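Local coordinates for putative NADPH:quinone reductase (Bacillus thuringiensis, PDB 3GMS), which probably reduces quinones with NADPH as a medium-chain dehydrogenase/reductase, though its function has not been established, at residues 35-40 with 88-93; 112-117 with 286-291; 124-129 with 282-287. One frame throughout, in Å; residues are numbered along the deposited sequence. Where two conformers were deposited one is given.

Overall arrangement
From the N terminus, contact 1 comes first: strand 34-43 leads out, and about fifty residues later strand 89-92 returns across it, closing a loop inside the GroES-like domain. The chain then passes strand 110-112 and opens contacts 2 and 3 in quick succession. Both wait for helix 277-292, so their loops, each over 150 residues long, enclose the six-stranded Rossmann sheet. Residues 112-117 pair with 286-291 and 124-129 with 282-287; the two share H286 and L287, and contact 3 nests within contact 2. R89 probably hydrogen-bonds I113 N through its carbonyl oxygen and I117 O through NH2, joining contacts 1 and 2, while L91 and L93 touch M125, Y126 and F284 of contact 3.

Contact 1: residues 35-40 with 88-93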
loop_
_atom_site.group_PDB
_atom_site.type_symbol
_atom_site.label_atom_id
_atom_site.label_comp_id
_atom_site.label_asym_id
_atom_site.label_seq_id
_atom_site.Cartn_x
_atom_site.Cartn_y
_atom_site.Cartn_z
ATOM N N VAL A 35 -22.159 -6.685 -2.418
ATOM C CA VAL A 35 -22.247 -6.473 -0.974
ATOM C C VAL A 35 -22.235 -4.945 -0.799
ATOM O O VAL A 35 -21.480 -4.277 -1.485
ATOM C CB VAL A 35 -21.070 -7.186 -0.246
ATOM C CG1 VAL A 35 -21.055 -6.857 1.244
ATOM C CG2 VAL A 35 -21.199 -8.722 -0.463
ATOM N N PHE A 36 -23.088 -4.422 0.086
ATOM C CA PHE A 36 -23.299 -2.985 0.231
ATOM C C PHE A 36 -22.833 -2.604 1.651
ATOM O O PHE A 36 -23.395 -3.098 2.642
ATOM C CB PHE A 36 -24.806 -2.705 0.017
ATOM C CG PHE A 36 -25.204 -1.264 0.192
ATOM C CD1 PHE A 36 -24.938 -0.343 -0.795
ATOM C CD2 PHE A 36 -25.888 -0.843 1.343
ATOM C CE1 PHE A 36 -25.316 0.974 -0.642
ATOM C CE2 PHE A 36 -26.265 0.464 1.507
ATOM C CZ PHE A 36 -25.987 1.381 0.509
ATOM N N VAL A 37 -21.807 -1.744 1.765
ATOM C CA VAL A 37 -21.114 -1.599 3.025
ATOM C C VAL A 37 -21.096 -0.127 3.447
ATOM O O VAL A 37 -20.685 0.755 2.658
ATOM C CB VAL A 37 -19.650 -2.123 2.845
ATOM C CG1 VAL A 37 -18.837 -1.884 4.118
ATOM C CG2 VAL A 37 -19.661 -3.641 2.492
ATOM N N ARG A 38 -21.577 0.160 4.658
ATOM C CA ARG A 38 -21.490 1.531 5.197
ATOM C C ARG A 38 -20.074 1.708 5.777
ATOM O O ARG A 38 -19.730 1.044 6.750
ATOM C CB ARG A 38 -22.560 1.770 6.292
ATOM C CG ARG A 38 -22.409 3.140 7.031
ATOM C CD ARG A 38 -23.479 3.353 8.150
ATOM N NE ARG A 38 -23.627 2.160 8.995
ATOM C CZ ARG A 38 -22.941 1.904 10.106
ATOM N NH1 ARG A 38 -22.025 2.758 10.550
ATOM N NH2 ARG A 38 -23.175 0.776 10.775
ATOM N N MET A 39 -19.271 2.598 5.185
ATOM C CA MET A 39 -17.852 2.802 5.601
ATOM C C MET A 39 -17.704 3.478 6.970
ATOM O O MET A 39 -18.487 4.362 7.337
ATOM C CB MET A 39 -17.119 3.623 4.540
ATOM C CG MET A 39 -17.004 2.914 3.138
ATOM S SD MET A 39 -16.387 1.208 3.181
ATOM C CE MET A 39 -14.632 1.606 3.550
ATOM N N LEU A 40 -16.672 3.054 7.706
ATOM C CA LEU A 40 -16.355 3.626 8.998
ATOM C C LEU A 40 -15.123 4.463 8.820
ATOM O O LEU A 40 -15.141 5.655 9.137
ATOM C CB LEU A 40 -16.080 2.524 10.018
ATOM C CG LEU A 40 -17.288 1.622 10.292
ATOM C CD1 LEU A 40 -16.869 0.363 11.042
ATOM C CD2 LEU A 40 -18.309 2.381 11.146
ATOM N N LYS A 88 -21.733 -7.628 9.566
ATOM C CA LYS A 88 -20.309 -7.993 9.738
ATOM C C LYS A 88 -19.401 -6.810 9.367
ATOM O O LYS A 88 -19.736 -6.067 8.476
ATOM C CB LYS A 88 -19.936 -9.192 8.859
ATOM C CG LYS A 88 -20.547 -10.559 9.267
ATOM C CD LYS A 88 -19.845 -11.187 10.468
ATOM C CE LYS A 88 -20.370 -12.611 10.727
ATOM N NZ LYS A 88 -21.850 -12.607 10.886
ATOM N N ARG A 89 -18.267 -6.654 10.062
ATOM C CA ARG A 89 -17.227 -5.682 9.686
ATOM C C ARG A 89 -16.313 -6.323 8.637
ATOM O O ARG A 89 -15.814 -7.428 8.833
ATOM C CB ARG A 89 -16.374 -5.254 10.905
ATOM C CG ARG A 89 -16.442 -3.742 11.200
ATOM C CD ARG A 89 -15.478 -3.201 12.298
ATOM N NE ARG A 89 -14.987 -4.285 13.107
ATOM C CZ ARG A 89 -13.725 -4.415 13.477
ATOM N NH1 ARG A 89 -13.367 -5.490 14.141
ATOM N NH2 ARG A 89 -12.823 -3.493 13.151
ATOM N N VAL A 90 -16.088 -5.598 7.544
ATOM C CA VAL A 90 -15.410 -6.125 6.367
ATOM C C VAL A 90 -14.573 -5.050 5.678
ATOM O O VAL A 90 -14.857 -3.855 5.830
ATOM C CB VAL A 90 -16.428 -6.656 5.290
ATOM C CG1 VAL A 90 -17.364 -7.731 5.902
ATOM C CG2 VAL A 90 -17.215 -5.567 4.643
ATOM N N LEU A 91 -13.587 -5.490 4.897
ATOM C CA LEU A 91 -12.971 -4.578 3.906
ATOM C C LEU A 91 -13.655 -4.784 2.551
ATOM O O LEU A 91 -13.554 -5.879 1.978
ATOM C CB LEU A 91 -11.463 -4.842 3.762
ATOM C CG LEU A 91 -10.676 -5.058 5.057
ATOM C CD1 LEU A 91 -9.195 -5.385 4.708
ATOM C CD2 LEU A 91 -10.789 -3.872 6.048
ATOM N N PRO A 92 -14.362 -3.767 2.051
ATOM C CA PRO A 92 -15.004 -4.004 0.736
ATOM C C PRO A 92 -14.082 -3.617 -0.449
ATOM O O PRO A 92 -14.148 -2.489 -0.960
ATOM C CB PRO A 92 -16.222 -3.122 0.814
ATOM C CG PRO A 92 -15.811 -1.938 1.682
ATOM C CD PRO A 92 -14.793 -2.477 2.664
ATOM N N LEU A 93 -13.207 -4.525 -0.843
ATOM C CA LEU A 93 -12.083 -4.165 -1.732
ATOM C C LEU A 93 -12.402 -4.529 -3.175
ATOM O O LEU A 93 -13.342 -5.276 -3.422
ATOM C CB LEU A 93 -10.796 -4.833 -1.240
ATOM C CG LEU A 93 -10.451 -4.634 0.238
ATOM C CD1 LEU A 93 -9.195 -5.409 0.664
ATOM C CD2 LEU A 93 -10.255 -3.118 0.547
#
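V37 and P92 form the middle of this contact, a methyl-studded knob laid against the flank of a proline ring. CG2 of V37 stands 3.9 Å from P92 CB, and its CG1 is equally close to P92 CG, so the two branches of the valine meet neighbouring atoms of the ring. The same CG2 also reaches V90, meeting its CG2 at 3.8 Å; V90 and P92 thus offer a shallow notch with V37 seated in it. V37 holds CG1 anti to its backbone N (chi1 175°), which turns CG2 back beside that N and into the notch.

M39 comes at the tip of the ring. The bend at chi2 (-50°) brings the sulfur tip to tip with the proline, SD lying 3.5 Å from P92 CG; a further bend at chi3 keeps CE near the same ring. The short strand segments run at 104° to each other with axes 8.4 Å apart, and no hydrogen bond passes between them: two layers of the curled beta sheet of the GroES-like domain face one another here through side chains. Strand 71-77 pairs with both, and so carries the sheet round from one layer to the other. V74 of that strand and V110 touch V90, while V103 packs on both M39 and P92, so the interior is filled from several strands.

Toward the far end, L40 and R89 cross at about a right angle. L40 CD1 presses on the aliphatic part of the arginine, 4.0 Å from R89 CD and only slightly farther from its CG. Beyond that greasy stem the guanidinium leaves the contact, with NH2 bonded to the carbonyl oxygen of I117 and in a salt bridge with D119.

Contact 2: residues 112-117 with 286-291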
loop_
_atom_site.group_PDB
_atom_site.type_symbol
_atom_site.label_atom_id
_atom_site.label_comp_id
_atom_site.label_asym_id
_atom_site.label_seq_id
_atom_site.Cartn_x
_atom_site.Cartn_y
_atom_site.Cartn_z
ATOM N N PRO A 112 -13.554 -10.435 5.572
ATOM C CA PRO A 112 -14.065 -10.381 6.947
ATOM C C PRO A 112 -12.987 -9.937 7.911
ATOM O O PRO A 112 -11.861 -10.384 7.789
ATOM C CB PRO A 112 -14.417 -11.859 7.243
ATOM C CG PRO A 112 -14.641 -12.478 5.892
ATOM C CD PRO A 112 -13.578 -11.811 5.018
ATOM N N ILE A 113 -13.338 -9.071 8.869
ATOM C CA ILE A 113 -12.402 -8.614 9.892
ATOM C C ILE A 113 -12.879 -9.102 11.281
ATOM O O ILE A 113 -14.036 -8.923 11.616
ATOM C CB ILE A 113 -12.306 -7.081 9.909
ATOM C CG1 ILE A 113 -11.739 -6.609 8.558
ATOM C CG2 ILE A 113 -11.420 -6.623 11.077
ATOM C CD1 ILE A 113 -10.240 -6.944 8.313
ATOM N N PRO A 114 -11.994 -9.735 12.051
ATOM C CA PRO A 114 -12.392 -10.272 13.378
ATOM C C PRO A 114 -12.522 -9.161 14.417
ATOM O O PRO A 114 -11.942 -8.090 14.250
ATOM C CB PRO A 114 -11.234 -11.220 13.724
ATOM C CG PRO A 114 -10.056 -10.640 13.051
ATOM C CD PRO A 114 -10.579 -10.020 11.751
ATOM N N ASP A 115 -13.296 -9.410 15.476
ATOM C CA ASP A 115 -13.540 -8.414 16.522
ATOM C C ASP A 115 -12.249 -7.923 17.205
ATOM O O ASP A 115 -12.184 -6.791 17.703
ATOM C CB ASP A 115 -14.502 -8.986 17.574
ATOM C CG ASP A 115 -15.883 -9.273 17.009
ATOM O OD1 ASP A 115 -16.208 -8.832 15.888
ATOM O OD2 ASP A 115 -16.656 -9.963 17.702
ATOM N N SER A 116 -11.249 -8.788 17.195
ATOM C CA SER A 116 -9.905 -8.530 17.724
ATOM C C SER A 116 -9.181 -7.323 17.119
ATOM O O SER A 116 -8.285 -6.755 17.740
ATOM C CB SER A 116 -9.049 -9.768 17.461
ATOM O OG SER A 116 -7.974 -9.844 18.364
ATOM N N ILE A 117 -9.540 -6.962 15.890
ATOM C CA ILE A 117 -8.796 -5.931 15.145
ATOM C C ILE A 117 -9.563 -4.610 15.083
ATOM O O ILE A 117 -10.703 -4.586 14.642
ATOM C CB ILE A 117 -8.433 -6.454 13.738
ATOM C CG1 ILE A 117 -7.495 -7.675 13.892
ATOM C CG2 ILE A 117 -7.907 -5.306 12.838
ATOM C CD1 ILE A 117 -6.837 -8.146 12.642
ATOM N N HIS A 286 -4.069 -14.803 6.370
ATOM C CA HIS A 286 -2.740 -14.853 6.870
ATOM C C HIS A 286 -2.223 -13.560 7.471
ATOM O O HIS A 286 -1.621 -13.578 8.561
ATOM C CB HIS A 286 -1.733 -15.371 5.827
ATOM C CG HIS A 286 -0.402 -15.652 6.437
ATOM N ND1 HIS A 286 -0.205 -16.671 7.346
ATOM C CD2 HIS A 286 0.767 -14.970 6.384
ATOM C CE1 HIS A 286 1.046 -16.652 7.767
ATOM N NE2 HIS A 286 1.657 -15.629 7.200
ATOM N N LEU A 287 -2.444 -12.455 6.768
ATOM C CA LEU A 287 -2.050 -11.139 7.291
ATOM C C LEU A 287 -2.811 -10.862 8.587
ATOM O O LEU A 287 -2.217 -10.384 9.542
ATOM C CB LEU A 287 -2.375 -10.038 6.271
ATOM C CG LEU A 287 -1.602 -10.070 4.946
ATOM C CD1 LEU A 287 -2.284 -9.083 3.977
ATOM C CD2 LEU A 287 -0.198 -9.657 5.177
ATOM N N ILE A 288 -4.103 -11.212 8.610
ATOM C CA ILE A 288 -4.936 -10.985 9.800
ATOM C C ILE A 288 -4.345 -11.763 10.999
ATOM O O ILE A 288 -4.228 -11.204 12.089
ATOM C CB ILE A 288 -6.395 -11.351 9.523
ATOM C CG1 ILE A 288 -7.042 -10.264 8.622
ATOM C CG2 ILE A 288 -7.175 -11.593 10.836
ATOM C CD1 ILE A 288 -8.403 -10.699 8.049
ATOM N N ARG A 289 -3.961 -13.029 10.796
ATOM C CA ARG A 289 -3.280 -13.787 11.861
ATOM C C ARG A 289 -2.007 -13.102 12.346
ATOM O O ARG A 289 -1.770 -13.040 13.553
ATOM C CB ARG A 289 -2.934 -15.223 11.442
ATOM C CG ARG A 289 -4.073 -16.013 10.884
ATOM C CD ARG A 289 -5.324 -15.960 11.709
ATOM N NE ARG A 289 -6.302 -16.835 11.067
ATOM C CZ ARG A 289 -7.206 -16.442 10.178
ATOM N NH1 ARG A 289 -7.335 -15.156 9.857
ATOM N NH2 ARG A 289 -8.020 -17.351 9.643
ATOM N N LEU A 290 -1.202 -12.569 11.414
ATOM C CA LEU A 290 0.049 -11.872 11.754
ATOM C C LEU A 290 -0.208 -10.616 12.610
ATOM O O LEU A 290 0.532 -10.337 13.571
ATOM C CB LEU A 290 0.852 -11.489 10.510
ATOM C CG LEU A 290 1.515 -12.648 9.744
ATOM C CD1 LEU A 290 2.136 -12.158 8.443
ATOM C CD2 LEU A 290 2.530 -13.405 10.632
ATOM N N VAL A 291 -1.269 -9.901 12.278
ATOM C CA VAL A 291 -1.682 -8.752 13.087
ATOM C C VAL A 291 -2.201 -9.204 14.457
ATOM O O VAL A 291 -1.803 -8.649 15.481
ATOM C CB VAL A 291 -2.725 -7.882 12.365
ATOM C CG1 VAL A 291 -3.197 -6.699 13.280
ATOM C CG2 VAL A 291 -2.118 -7.309 11.091
#
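I288 leans out of its helix into the loop, and its two ends meet different residues. Its CG2 faces P114 tip to tip, 3.8 Å from the ring's CG, and is shared with I117, whose CD1 comes within 3.9 Å. The other end, CD1, reaches the backbone: it sits 3.5 Å from P112 O, with I113 CD1 a looser neighbour at 4.2 Å. The split follows from chi1, since CG2 lies anti to the backbone N while CG1, carrying CD1, is anti to the carbonyl carbon (chi1 -74°).

One turn further along the helix, V291 takes up the contact. I117 crosses it at about a right angle and puts CD1 4.0 Å from V291 CG1, so this one methyl lies against both helix residues. M125 and A122 also touch I117, which is buried, while V291 is partly exposed. The loop gets its shape from a type I beta turn, P114 to I117, closed by the bond from I117 N to P114 O at 3.1 Å; it swings P114 and I117 toward the helix and leaves D115 and S116 on the outside. In the fold, this is where the loop between strand 110-112 and helix 119-122 leans on helix 277-292.

The outer side is much thinner. P112 is exposed and offers I288 little beyond its carbonyl oxygen, the ring carbons beyond its backbone not reaching residues 286-291. D115 and S116 do not meet this helix segment either, though S116 touches E292 just beyond it.

Contact 3: residues 124-129 with 282-287; sequences QMYINP and ETFRHL
F284 meets Y126 at an oblique tilt, the ring planes turned 46° from each other and the centroids 6.0 Å apart. Contact is made by the far end of the phenylalanine: F284 CZ lies 3.5 Å from Y126 CD1, which comes to the edge of the F284 ring near its plane. Y126 has CG anti to its backbone N (chi1 178°), and this sets CG itself 4.1 Å from F284 CZ. The tyrosine hydroxyl is hydrogen-bonded to N272 ND2.

M125 also works along the rim of F284, with CG in the plane of the ring and 4.0 Å from CD2. The two side chains slide past each other in opposite directions. The bend at chi2 (75°) then carries SD of M125 to 4.0 Å from L287 CB. The carbonyl oxygen of M125 is buried against F284 CE2 and L287 CD1 with no hydrogen-bonding partner in the model.

Both L287 methyls reach P129, CD1 and CD2 each 4.2 Å from P129 CB; CD2 also lies near the P129 carbonyl oxygen. L130 and W133 of helix 127-139 continue the apolar surface, against F284 and L287 respectively. The loop leading into helix 127-139, and the first turn of that helix, thus pack on helix 277-292 beside the Rossmann domain, in the two-domain fold of medium-chain dehydrogenases/reductases.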
loop_
_atom_site.group_PDB
_atom_site.type_symbol
_atom_site.label_atom_id
_atom_site.label_comp_id
_atom_site.label_asym_id
_atom_site.label_seq_id
_atom_site.Cartn_x
_atom_site.Cartn_y
_atom_site.Cartn_z
ATOM N N GLN A 124 -5.954 -0.344 7.265
ATOM C CA GLN A 124 -4.604 -0.308 6.694
ATOM C C GLN A 124 -4.129 -1.667 6.212
ATOM O O GLN A 124 -2.944 -1.831 5.814
ATOM C CB GLN A 124 -3.601 0.260 7.713
ATOM C CG GLN A 124 -3.829 1.706 8.123
ATOM C CD GLN A 124 -2.815 2.084 9.179
ATOM O OE1 GLN A 124 -1.659 2.318 8.862
ATOM N NE2 GLN A 124 -3.215 2.032 10.436
ATOM N N MET A 125 -5.059 -2.637 6.171
ATOM C CA MET A 125 -4.695 -4.042 5.948
ATOM C C MET A 125 -4.321 -4.413 4.497
ATOM O O MET A 125 -3.650 -5.417 4.277
ATOM C CB MET A 125 -5.836 -4.959 6.429
ATOM C CG MET A 125 -5.545 -6.507 6.489
ATOM S SD MET A 125 -4.487 -7.003 7.903
ATOM C CE MET A 125 -5.503 -6.494 9.241
ATOM N N TYR A 126 -4.756 -3.605 3.531
ATOM C CA TYR A 126 -4.697 -3.997 2.124
ATOM C C TYR A 126 -3.431 -3.548 1.425
ATOM O O TYR A 126 -2.536 -4.322 1.200
ATOM C CB TYR A 126 -5.943 -3.484 1.416
ATOM C CG TYR A 126 -6.054 -3.736 -0.087
ATOM C CD1 TYR A 126 -5.444 -4.851 -0.719
ATOM C CD2 TYR A 126 -6.844 -2.878 -0.855
ATOM C CE1 TYR A 126 -5.603 -5.053 -2.097
ATOM C CE2 TYR A 126 -7.020 -3.072 -2.224
ATOM C CZ TYR A 126 -6.396 -4.168 -2.831
ATOM O OH TYR A 126 -6.558 -4.368 -4.187
ATOM N N ILE A 127 -3.321 -2.273 1.093
ATOM C CA ILE A 127 -2.347 -1.899 0.093
ATOM C C ILE A 127 -0.878 -2.161 0.483
ATOM O O ILE A 127 -0.176 -2.852 -0.241
ATOM C CB ILE A 127 -2.537 -0.389 -0.325
ATOM C CG1 ILE A 127 -3.893 -0.215 -1.049
ATOM C CG2 ILE A 127 -1.428 0.039 -1.273
ATOM C CD1 ILE A 127 -3.979 -0.932 -2.381
ATOM N N ASN A 128 -0.438 -1.597 1.596
ATOM C CA ASN A 128 0.941 -1.791 2.037
ATOM C C ASN A 128 1.265 -3.230 2.518
ATOM O O ASN A 128 2.315 -3.766 2.081
ATOM C CB ASN A 128 1.350 -0.701 3.035
ATOM C CG ASN A 128 1.351 0.658 2.383
ATOM O OD1 ASN A 128 1.804 0.766 1.250
ATOM N ND2 ASN A 128 0.790 1.671 3.043
ATOM N N PRO A 129 0.398 -3.860 3.347
ATOM C CA PRO A 129 0.724 -5.207 3.817
ATOM C C PRO A 129 0.687 -6.222 2.698
ATOM O O PRO A 129 1.603 -7.043 2.597
ATOM C CB PRO A 129 -0.354 -5.503 4.887
ATOM C CG PRO A 129 -0.755 -4.164 5.364
ATOM C CD PRO A 129 -0.743 -3.307 4.104
ATOM N N GLU A 282 -7.300 -16.278 1.287
ATOM C CA GLU A 282 -6.375 -16.999 2.155
ATOM C C GLU A 282 -5.198 -16.140 2.553
ATOM O O GLU A 282 -4.706 -16.202 3.685
ATOM C CB GLU A 282 -5.836 -18.213 1.417
ATOM C CG GLU A 282 -6.802 -19.335 1.471
ATOM C CD GLU A 282 -6.838 -19.894 2.874
ATOM O OE1 GLU A 282 -5.854 -20.563 3.249
ATOM O OE2 GLU A 282 -7.815 -19.612 3.601
ATOM N N THR A 283 -4.752 -15.319 1.616
ATOM C CA THR A 283 -3.620 -14.425 1.887
ATOM C C THR A 283 -4.030 -13.379 2.934
ATOM O O THR A 283 -3.249 -13.059 3.846
ATOM C CB THR A 283 -3.112 -13.753 0.577
ATOM O OG1 THR A 283 -2.744 -14.782 -0.350
ATOM C CG2 THR A 283 -1.894 -12.878 0.821
ATOM N N PHE A 284 -5.245 -12.849 2.817
ATOM C CA PHE A 284 -5.726 -11.916 3.851
ATOM C C PHE A 284 -5.867 -12.623 5.195
ATOM O O PHE A 284 -5.544 -12.047 6.238
ATOM C CB PHE A 284 -7.033 -11.250 3.464
ATOM C CG PHE A 284 -6.840 -9.979 2.701
ATOM C CD1 PHE A 284 -6.836 -9.993 1.336
ATOM C CD2 PHE A 284 -6.589 -8.778 3.382
ATOM C CE1 PHE A 284 -6.636 -8.780 0.610
ATOM C CE2 PHE A 284 -6.408 -7.571 2.689
ATOM C CZ PHE A 284 -6.427 -7.589 1.292
ATOM N N ARG A 285 -6.303 -13.883 5.182
ATOM C CA ARG A 285 -6.448 -14.587 6.472
ATOM C C ARG A 285 -5.126 -14.678 7.168
ATOM O O ARG A 285 -5.056 -14.589 8.392
ATOM C CB ARG A 285 -7.100 -15.972 6.289
ATOM C CG ARG A 285 -8.596 -15.870 6.268
ATOM C CD ARG A 285 -9.279 -17.254 6.378
ATOM N NE ARG A 285 -9.231 -17.905 5.080
ATOM C CZ ARG A 285 -10.072 -17.644 4.074
ATOM N NH1 ARG A 285 -11.068 -16.765 4.213
ATOM N NH2 ARG A 285 -9.928 -18.277 2.928
ATOM N N HIS A 286 -4.069 -14.803 6.370
ATOM C CA HIS A 286 -2.740 -14.853 6.870
ATOM C C HIS A 286 -2.223 -13.560 7.471
ATOM O O HIS A 286 -1.621 -13.578 8.561
ATOM C CB HIS A 286 -1.733 -15.371 5.827
ATOM C CG HIS A 286 -0.402 -15.652 6.437
ATOM N ND1 HIS A 286 -0.205 -16.671 7.346
ATOM C CD2 HIS A 286 0.767 -14.970 6.384
ATOM C CE1 HIS A 286 1.046 -16.652 7.767
ATOM N NE2 HIS A 286 1.657 -15.629 7.200
ATOM N N LEU A 287 -2.444 -12.455 6.768
ATOM C CA LEU A 287 -2.050 -11.139 7.291
ATOM C C LEU A 287 -2.811 -10.862 8.587
ATOM O O LEU A 287 -2.217 -10.384 9.542
ATOM C CB LEU A 287 -2.375 -10.038 6.271
ATOM C CG LEU A 287 -1.602 -10.070 4.946
ATOM C CD1 LEU A 287 -2.284 -9.083 3.977
ATOM C CD2 LEU A 287 -0.198 -9.657 5.177
#